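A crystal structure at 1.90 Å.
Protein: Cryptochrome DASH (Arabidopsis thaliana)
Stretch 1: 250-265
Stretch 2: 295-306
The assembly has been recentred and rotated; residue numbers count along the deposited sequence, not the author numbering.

Stretch 1 (250-265) GGESAGVGRVFEYFWK
Stretch 2, residues 295-306: GCISPRFIYEEV

Two helices, 252-265 and 299-306, run in nearly the same direction, 25° apart (signed crossing angle -25°), with axes approaching to 11.4 Å. The first ends in a wider pi-type turn over 260-265, where Trp264 N and Lys265 N both bond to Phe260 O. Gly251 and Ser298 are the N-caps. Before Ser298, Gly295 (phi/psi 72/23) closes a preceding helix in a Schellman motif, then Cys296 (-70/-27) and extended Ile297 (-138/160) lead onward. In register, Glu252 CA lies 4.3 Å from Cys296 CA, Val259 CA lies 7.5 Å from Ile302 CA, and Phe263 CA lies 8.0 Å from Val306 CA.

Near the tight Glu252-Cys296 pair, Gly255 leaves room for a side chain: a CB would sit 3.0 Å from Ile297 CG2, a clash, whereas Gly255 C rests 3.7 Å from Ile297 CG2. At Gly251 the backbone angles (110/151) themselves call for glycine; separately, Gly251 C lies 3.7 Å from Cys296 SG (chi1 m).

Branched and aromatic side chains pack into a buried apolar seam. Val259 (t) points toward its partners, its CG2 lying 4.1 Å from Ile297 CD1 (p, t) and 3.9 Å from Phe301 CE2 (t, chi2 66°). Val256 (m) places CG1 4.0 Å from Ile297 CG2 and 4.1 Å from Phe301 CE2. One turn beyond Val259, Phe263 (m, chi2 12°) sets CZ 4.1 Å from Ile302 CG2 (m, t) and CE2 3.6 Å from Val306 CG2 (t), while Glu305 CB lies at its ring edge, 3.9 Å from Phe263 CE2.

Polar links are few. The indole N-H needs an acceptor near its ring plane: Trp264 NE1 (m, chi2 97°) donates to Glu305 OE1 (m, m, chi3 -58°) at 3.0 Å and 145°, the only direct hydrogen bond between the stretches. At the other end, a water spends both hydrogens joining carboxylate to carbonyl, 2.8 Å from Glu252 OE2 (t, t, chi3 33°) and from Cys296 O; Glu252 CA makes a CA-H...O contact with Cys296 O at 3.6 Å.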

# COMPACT_ATOMS: atom_id res chain seq x y z
N GLY A 250 -5.35 10.08 -4.73
CA GLY A 250 -4.31 10.13 -3.71
C GLY A 250 -4.54 11.10 -2.57
O GLY A 250 -5.30 12.07 -2.69
N GLY A 251 -3.91 10.82 -1.44
CA GLY A 251 -4.00 11.70 -0.29
C GLY A 251 -4.78 11.25 0.93
O GLY A 251 -5.72 10.47 0.85
N GLU A 252 -4.35 11.76 2.08
CA GLU A 252 -5.01 11.48 3.35
C GLU A 252 -6.48 11.93 3.32
O GLU A 252 -7.36 11.22 3.80
CB GLU A 252 -4.27 12.19 4.48
CG GLU A 252 -5.02 12.25 5.81
CD GLU A 252 -4.15 12.76 6.96
OE1 GLU A 252 -3.26 13.61 6.72
OE2 GLU A 252 -4.35 12.32 8.11
N SER A 253 -6.74 13.11 2.76
CA SER A 253 -8.12 13.60 2.71
C SER A 253 -9.02 12.61 1.99
O SER A 253 -10.08 12.25 2.50
CB SER A 253 -8.18 14.95 1.99
OG SER A 253 -7.42 15.91 2.70
N ALA A 254 -8.60 12.17 0.81
CA ALA A 254 -9.38 11.21 0.05
C ALA A 254 -9.44 9.88 0.79
O ALA A 254 -10.46 9.18 0.77
CB ALA A 254 -8.76 11.02 -1.35
N GLY A 255 -8.34 9.52 1.46
CA GLY A 255 -8.33 8.27 2.19
C GLY A 255 -9.34 8.20 3.31
O GLY A 255 -10.08 7.23 3.42
N VAL A 256 -9.37 9.21 4.17
CA VAL A 256 -10.35 9.17 5.25
C VAL A 256 -11.74 9.31 4.65
O VAL A 256 -12.73 8.87 5.22
CB VAL A 256 -10.09 10.26 6.32
CG1 VAL A 256 -8.67 10.11 6.88
CG2 VAL A 256 -10.31 11.64 5.74
N GLY A 257 -11.81 9.91 3.46
CA GLY A 257 -13.09 10.05 2.78
C GLY A 257 -13.61 8.68 2.39
O GLY A 257 -14.82 8.43 2.45
N ARG A 258 -12.71 7.78 1.98
CA ARG A 258 -13.11 6.43 1.58
C ARG A 258 -13.52 5.60 2.80
O ARG A 258 -14.43 4.78 2.70
CB ARG A 258 -11.97 5.73 0.81
CG ARG A 258 -12.25 4.27 0.44
CD ARG A 258 -13.55 4.08 -0.36
NE ARG A 258 -13.82 2.66 -0.57
CZ ARG A 258 -14.86 2.17 -1.25
NH1 ARG A 258 -15.75 2.98 -1.80
NH2 ARG A 258 -14.99 0.85 -1.37
N VAL A 259 -12.85 5.81 3.93
CA VAL A 259 -13.22 5.09 5.14
C VAL A 259 -14.65 5.53 5.49
O VAL A 259 -15.52 4.71 5.80
CB VAL A 259 -12.27 5.40 6.33
CG1 VAL A 259 -12.82 4.82 7.61
CG2 VAL A 259 -10.90 4.78 6.06
N PHE A 260 -14.90 6.83 5.43
CA PHE A 260 -16.23 7.36 5.71
C PHE A 260 -17.24 6.79 4.70
O PHE A 260 -18.32 6.33 5.07
CB PHE A 260 -16.21 8.88 5.60
CG PHE A 260 -17.57 9.51 5.58
CD1 PHE A 260 -18.32 9.62 6.74
CD2 PHE A 260 -18.10 9.98 4.38
CE1 PHE A 260 -19.59 10.18 6.71
CE2 PHE A 260 -19.38 10.54 4.34
CZ PHE A 260 -20.12 10.64 5.51
N GLU A 261 -16.88 6.83 3.43
CA GLU A 261 -17.77 6.36 2.37
C GLU A 261 -18.18 4.89 2.48
O GLU A 261 -19.37 4.55 2.40
CB GLU A 261 -17.11 6.60 1.02
CG GLU A 261 -17.94 6.17 -0.17
CD GLU A 261 -17.25 6.47 -1.48
OE1 GLU A 261 -16.34 5.70 -1.87
OE2 GLU A 261 -17.61 7.48 -2.12
N TYR A 262 -17.20 4.02 2.68
CA TYR A 262 -17.45 2.59 2.77
C TYR A 262 -18.15 2.19 4.07
O TYR A 262 -19.12 1.43 4.05
CB TYR A 262 -16.13 1.82 2.65
CG TYR A 262 -16.32 0.33 2.50
CD1 TYR A 262 -16.86 -0.21 1.33
CD2 TYR A 262 -16.02 -0.54 3.55
CE1 TYR A 262 -17.10 -1.58 1.21
CE2 TYR A 262 -16.25 -1.91 3.44
CZ TYR A 262 -16.80 -2.42 2.27
OH TYR A 262 -17.06 -3.76 2.17
N PHE A 263 -17.66 2.70 5.19
CA PHE A 263 -18.23 2.39 6.49
C PHE A 263 -19.58 3.04 6.76
O PHE A 263 -20.57 2.37 7.04
CB PHE A 263 -17.29 2.83 7.62
CG PHE A 263 -16.12 1.92 7.85
CD1 PHE A 263 -15.79 0.93 6.93
CD2 PHE A 263 -15.33 2.08 8.98
CE1 PHE A 263 -14.67 0.11 7.14
CE2 PHE A 263 -14.22 1.26 9.20
CZ PHE A 263 -13.89 0.28 8.28
N TRP A 264 -19.59 4.36 6.69
CA TRP A 264 -20.76 5.13 7.05
C TRP A 264 -21.78 5.53 6.00
O TRP A 264 -22.95 5.16 6.10
CB TRP A 264 -20.30 6.36 7.83
CG TRP A 264 -19.38 6.00 8.98
CD1 TRP A 264 -18.01 6.03 8.99
CD2 TRP A 264 -19.78 5.52 10.27
NE1 TRP A 264 -17.53 5.58 10.20
CE2 TRP A 264 -18.60 5.26 11.01
CE3 TRP A 264 -21.02 5.27 10.87
CZ2 TRP A 264 -18.62 4.77 12.32
CZ3 TRP A 264 -21.05 4.78 12.19
CH2 TRP A 264 -19.86 4.54 12.89
N LYS A 265 -21.36 6.29 5.00
CA LYS A 265 -22.29 6.73 3.97
C LYS A 265 -22.99 5.56 3.27
O LYS A 265 -24.22 5.54 3.16
CB LYS A 265 -21.57 7.59 2.93
CG LYS A 265 -22.52 8.17 1.88
CD LYS A 265 -21.80 9.06 0.89
CE LYS A 265 -22.73 9.46 -0.24
NZ LYS A 265 -22.04 10.29 -1.26
N GLY A 295 0.60 5.19 3.56
CA GLY A 295 0.48 5.70 4.91
C GLY A 295 -0.42 6.93 5.00
O GLY A 295 -0.28 7.73 5.93
N CYS A 296 -1.34 7.08 4.04
CA CYS A 296 -2.30 8.19 4.03
C CYS A 296 -3.32 7.98 5.15
O CYS A 296 -3.92 8.94 5.65
CB CYS A 296 -3.03 8.29 2.69
SG CYS A 296 -1.98 8.80 1.33
N ILE A 297 -3.53 6.72 5.50
CA ILE A 297 -4.42 6.36 6.62
C ILE A 297 -3.70 5.24 7.36
O ILE A 297 -2.80 4.59 6.81
CB ILE A 297 -5.82 5.85 6.18
CG1 ILE A 297 -5.68 4.63 5.26
CG2 ILE A 297 -6.62 7.00 5.54
CD1 ILE A 297 -7.01 4.02 4.84
N SER A 298 -4.07 5.02 8.61
CA SER A 298 -3.42 4.00 9.41
C SER A 298 -4.42 3.02 9.99
O SER A 298 -5.58 3.35 10.20
CB SER A 298 -2.63 4.65 10.54
OG SER A 298 -3.52 5.20 11.49
N PRO A 299 -3.97 1.79 10.27
CA PRO A 299 -4.84 0.75 10.83
C PRO A 299 -5.38 1.06 12.22
O PRO A 299 -6.46 0.59 12.57
CB PRO A 299 -3.97 -0.51 10.78
CG PRO A 299 -2.58 0.02 10.81
CD PRO A 299 -2.64 1.24 9.94
N ARG A 300 -4.66 1.84 13.02
CA ARG A 300 -5.17 2.16 14.34
C ARG A 300 -6.39 3.05 14.17
O ARG A 300 -7.36 2.92 14.91
CB ARG A 300 -4.11 2.84 15.21
CG ARG A 300 -3.00 1.88 15.60
CD ARG A 300 -2.06 2.45 16.63
NE ARG A 300 -1.46 3.71 16.18
CZ ARG A 300 -0.24 4.11 16.54
NH1 ARG A 300 0.49 3.37 17.35
NH2 ARG A 300 0.23 5.27 16.08
N PHE A 301 -6.34 3.94 13.19
CA PHE A 301 -7.47 4.82 12.89
C PHE A 301 -8.64 3.96 12.40
O PHE A 301 -9.78 4.09 12.88
CB PHE A 301 -7.07 5.83 11.81
CG PHE A 301 -8.24 6.47 11.11
CD1 PHE A 301 -9.11 7.30 11.80
CD2 PHE A 301 -8.46 6.23 9.76
CE1 PHE A 301 -10.20 7.89 11.15
CE2 PHE A 301 -9.55 6.81 9.10
CZ PHE A 301 -10.42 7.64 9.80
N ILE A 302 -8.37 3.08 11.45
CA ILE A 302 -9.42 2.21 10.90
C ILE A 302 -10.08 1.40 12.01
O ILE A 302 -11.31 1.26 12.05
CB ILE A 302 -8.86 1.25 9.82
CG1 ILE A 302 -8.39 2.06 8.60
CG2 ILE A 302 -9.96 0.25 9.38
CD1 ILE A 302 -7.54 1.27 7.62
N TYR A 303 -9.27 0.87 12.93
CA TYR A 303 -9.80 0.07 14.04
C TYR A 303 -10.76 0.88 14.90
O TYR A 303 -11.83 0.40 15.30
CB TYR A 303 -8.64 -0.45 14.90
CG TYR A 303 -9.11 -1.20 16.13
CD1 TYR A 303 -9.84 -2.38 16.01
CD2 TYR A 303 -8.83 -0.73 17.41
CE1 TYR A 303 -10.29 -3.07 17.15
CE2 TYR A 303 -9.27 -1.41 18.55
CZ TYR A 303 -10.00 -2.58 18.41
OH TYR A 303 -10.45 -3.24 19.52
N GLU A 304 -10.40 2.12 15.21
CA GLU A 304 -11.27 2.95 16.02
C GLU A 304 -12.57 3.25 15.30
O GLU A 304 -13.62 3.37 15.93
CB GLU A 304 -10.56 4.24 16.43
CG GLU A 304 -9.52 3.99 17.51
CD GLU A 304 -9.07 5.27 18.21
OE1 GLU A 304 -7.89 5.64 18.05
OE2 GLU A 304 -9.90 5.88 18.91
N GLU A 305 -12.52 3.38 13.97
CA GLU A 305 -13.72 3.65 13.19
C GLU A 305 -14.60 2.40 13.22
O GLU A 305 -15.83 2.49 13.30
CB GLU A 305 -13.36 4.02 11.75
CG GLU A 305 -12.79 5.41 11.61
CD GLU A 305 -13.81 6.49 11.93
OE1 GLU A 305 -14.88 6.52 11.28
OE2 GLU A 305 -13.56 7.32 12.84
N VAL A 306 -13.97 1.23 13.13
CA VAL A 306 -14.70 -0.04 13.20
C VAL A 306 -15.36 -0.19 14.58
O VAL A 306 -16.50 -0.66 14.70
CB VAL A 306 -13.75 -1.25 12.97
CG1 VAL A 306 -14.47 -2.56 13.32
CG2 VAL A 306 -13.30 -1.29 11.51
O HOH W 1 -5.06 9.63 8.06